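Local coordinates for protein putative transcriptional regulator (Streptomyces coelicolor A3, PDB 2RA5) that probably acts as a GntR-type DNA-binding transcription factor, with a UTRA domain that binds meso-tartaric acid and probably senses an effector, at residues A[209-215]-A[228-234]. Sequence-based numbering, arbitrary orientation.
Sequences PLLTMER and GTHTYRP. With SRT (S,R meso-tartaric acid), chain B.
Leu-211, Met-213 and Tyr-232 form the apolar centre on one face of antiparallel strands 209-215 and 228-232. Leu-211 (chi1 t, chi2 p) meets Tyr-232 CB to CB at 3.8 Å, and the phenol ring (chi1 m, chi2 85°) runs back along strand 228-232 until CG of selenomethionine Met-213 lies 3.7 Å from Tyr-232 CE1. Phe-239 covers this cluster, edge-to-face with Tyr-232. Pro-234 (phi/psi -59/-25°) leaves the strand, its CG 3.1 Å from Pro-209 O and its CD 4.1 Å from Leu-210 CD2.

Residues 211-215 and 228-232 are extended (phi -87 to -147°, psi 112 to 152°); the strand axes approach to 4.5 Å, with N-to-C directions 152° apart. Leu-211/Tyr-232 (Leu-211 N to Tyr-232 O 2.8 Å, Tyr-232 N to Leu-211 O 2.7 Å), Met-213/His-230 and Arg-215/Gly-228 are hydrogen-bonded pairs; Thr-212/Thr-231 and Glu-214/Thr-229 are non-hydrogen-bonded. This beta hairpin, 209-218/224-232, lies in the antiparallel UTRA sheet, flanked by strands 184-193 and 145-154. A CB on Gly-228 would clash with His-230 NE2, on the face carrying Arg-215.

Toward the tartrate pocket, His-230 (chi1 m) hydrogen-bonds Asn-152, and its CE1 lies over one face of the Arg-215 guanidinium, 3.5 Å from NH1. Arg-215, extended through chi1 and chi2 (both t) and bent at chi3 (p), donates from NH1 to tartrate O1 at 2.9 Å and, weakly, to O11 at 3.4 Å; Arg-138 and Leu-171 also hydrogen-bond the ligand.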
loop_
_atom_site.group_PDB
_atom_site.type_symbol
_atom_site.label_atom_id
_atom_site.label_comp_id
_atom_site.label_asym_id
_atom_site.label_seq_id
_atom_site.Cartn_x
_atom_site.Cartn_y
_atom_site.Cartn_z
ATOM N N PRO A 209 1.685 15.609 -2.297
ATOM C CA PRO A 209 1.260 14.210 -2.326
ATOM C C PRO A 209 1.166 13.611 -0.922
ATOM O O PRO A 209 2.089 13.764 -0.117
ATOM C CB PRO A 209 2.390 13.534 -3.108
ATOM C CG PRO A 209 3.557 14.457 -2.922
ATOM C CD PRO A 209 2.921 15.792 -3.069
ATOM N N LEU A 210 0.056 12.939 -0.631
ATOM C CA LEU A 210 -0.072 12.210 0.626
ATOM C C LEU A 210 -0.354 10.744 0.357
ATOM O O LEU A 210 -0.973 10.389 -0.655
ATOM C CB LEU A 210 -1.190 12.788 1.491
ATOM C CG LEU A 210 -1.045 14.146 2.184
ATOM C CD1 LEU A 210 -2.157 14.285 3.213
ATOM C CD2 LEU A 210 0.306 14.335 2.848
ATOM N N LEU A 211 0.097 9.892 1.269
ATOM C CA LEU A 211 -0.227 8.479 1.189
ATOM C C LEU A 211 -1.560 8.310 1.899
ATOM O O LEU A 211 -1.756 8.819 3.000
ATOM C CB LEU A 211 0.868 7.643 1.854
ATOM C CG LEU A 211 0.948 6.122 1.637
ATOM C CD1 LEU A 211 0.909 5.745 0.158
ATOM C CD2 LEU A 211 2.212 5.587 2.288
ATOM N N THR A 212 -2.496 7.632 1.260
ATOM C CA THR A 212 -3.780 7.430 1.902
ATOM C C THR A 212 -4.090 5.959 2.100
ATOM O O THR A 212 -3.677 5.100 1.317
ATOM C CB THR A 212 -4.936 8.058 1.105
ATOM O OG1 THR A 212 -5.142 7.307 -0.097
ATOM C CG2 THR A 212 -4.660 9.530 0.783
HETATM N N MSE A 213 -4.837 5.673 3.151
HETATM C CA MSE A 213 -5.393 4.349 3.284
HETATM C C MSE A 213 -6.769 4.321 3.978
HETATM O O MSE A 213 -7.081 5.124 4.868
HETATM C CB MSE A 213 -4.369 3.437 3.935
HETATM C CG MSE A 213 -4.529 3.224 5.398
HETATM SE SE MSE A 213 -5.041 1.383 5.723
HETATM C CE MSE A 213 -4.584 1.300 7.620
ATOM N N GLU A 214 -7.612 3.416 3.509
ATOM C CA GLU A 214 -8.928 3.215 4.099
ATOM C C GLU A 214 -9.031 1.768 4.531
ATOM O O GLU A 214 -8.604 0.870 3.811
ATOM C CB GLU A 214 -10.035 3.542 3.101
ATOM C CG GLU A 214 -10.341 5.019 2.939
ATOM C CD GLU A 214 -11.376 5.266 1.854
ATOM O OE1 GLU A 214 -12.221 4.373 1.618
ATOM O OE2 GLU A 214 -11.338 6.343 1.224
ATOM N N ARG A 215 -9.582 1.545 5.717
ATOM C CA ARG A 215 -9.667 0.198 6.243
ATOM C C ARG A 215 -11.004 -0.041 6.949
ATOM O O ARG A 215 -11.488 0.828 7.677
ATOM C CB ARG A 215 -8.493 -0.026 7.199
ATOM C CG ARG A 215 -8.552 -1.285 8.035
ATOM C CD ARG A 215 -7.526 -1.223 9.152
ATOM N NE ARG A 215 -7.773 -0.146 10.124
ATOM C CZ ARG A 215 -6.848 0.334 10.958
ATOM N NH1 ARG A 215 -7.148 1.309 11.816
ATOM N NH2 ARG A 215 -5.612 -0.155 10.937
ATOM N N GLY A 228 -11.557 3.165 9.289
ATOM C CA GLY A 228 -10.522 4.167 9.395
ATOM C C GLY A 228 -10.227 4.794 8.057
ATOM O O GLY A 228 -10.260 4.149 7.009
ATOM N N THR A 229 -9.946 6.083 8.101
ATOM C CA THR A 229 -9.582 6.821 6.907
ATOM C C THR A 229 -8.346 7.647 7.279
ATOM O O THR A 229 -8.408 8.553 8.111
ATOM C CB THR A 229 -10.797 7.655 6.367
ATOM O OG1 THR A 229 -10.561 8.059 5.016
ATOM C CG2 THR A 229 -11.132 8.873 7.258
ATOM N N HIS A 230 -7.211 7.290 6.685
ATOM C CA HIS A 230 -5.925 7.804 7.137
ATOM C C HIS A 230 -5.112 8.467 6.041
ATOM O O HIS A 230 -5.228 8.116 4.870
ATOM C CB HIS A 230 -5.098 6.665 7.722
ATOM C CG HIS A 230 -5.825 5.837 8.724
ATOM N ND1 HIS A 230 -5.824 4.466 8.698
ATOM C CD2 HIS A 230 -6.584 6.189 9.798
ATOM C CE1 HIS A 230 -6.535 3.996 9.706
ATOM N NE2 HIS A 230 -7.005 5.036 10.392
ATOM N N THR A 231 -4.276 9.420 6.454
ATOM C CA THR A 231 -3.293 10.086 5.593
ATOM C C THR A 231 -1.889 9.976 6.188
ATOM O O THR A 231 -1.701 10.034 7.411
ATOM C CB THR A 231 -3.604 11.574 5.431
ATOM O OG1 THR A 231 -4.059 12.092 6.690
ATOM C CG2 THR A 231 -4.670 11.786 4.380
ATOM N N TYR A 232 -0.903 9.824 5.317
ATOM C CA TYR A 232 0.482 9.700 5.755
ATOM C C TYR A 232 1.393 10.585 4.927
ATOM O O TYR A 232 1.282 10.606 3.692
ATOM C CB TYR A 232 0.959 8.262 5.596
ATOM C CG TYR A 232 0.047 7.231 6.194
ATOM C CD1 TYR A 232 -1.034 6.736 5.478
ATOM C CD2 TYR A 232 0.271 6.738 7.477
ATOM C CE1 TYR A 232 -1.874 5.784 6.029
ATOM C CE2 TYR A 232 -0.560 5.790 8.032
ATOM C CZ TYR A 232 -1.634 5.313 7.310
ATOM O OH TYR A 232 -2.465 4.358 7.871
ATOM N N ARG A 233 2.297 11.294 5.604
ATOM C CA ARG A 233 3.366 12.048 4.931
ATOM C C ARG A 233 4.350 11.084 4.270
ATOM O O ARG A 233 5.074 10.371 4.977
ATOM C CB ARG A 233 4.123 12.915 5.938
ATOM C CG ARG A 233 3.244 13.851 6.750
ATOM C CD ARG A 233 4.099 14.771 7.593
ATOM N NE ARG A 233 4.974 15.596 6.770
ATOM C CZ ARG A 233 6.087 16.172 7.209
ATOM N NH1 ARG A 233 6.814 16.910 6.382
ATOM N NH2 ARG A 233 6.470 16.012 8.469
ATOM N N PRO A 234 4.358 11.032 2.920
ATOM C CA PRO A 234 5.155 10.037 2.177
ATOM C C PRO A 234 6.661 10.104 2.451
ATOM O O PRO A 234 7.348 9.098 2.300
ATOM C CB PRO A 234 4.842 10.351 0.697
ATOM C CG PRO A 234 4.221 11.727 0.717
ATOM C CD PRO A 234 3.474 11.788 2.016
HETATM O O1 SRT B . -5.848 2.597 14.009
HETATM O O11 SRT B . -4.034 2.422 12.735
HETATM C C1 SRT B . -4.603 2.426 13.870
HETATM C C2 SRT B . -3.748 2.261 15.114
HETATM O O2 SRT B . -4.579 2.226 16.280
HETATM C C3 SRT B . -2.816 1.035 15.022
HETATM O O3 SRT B . -1.684 1.142 15.896
HETATM C C4 SRT B . -3.538 -0.227 15.375
HETATM O O4 SRT B . -3.523 -0.656 16.568
HETATM O O41 SRT B . -4.121 -0.779 14.418
#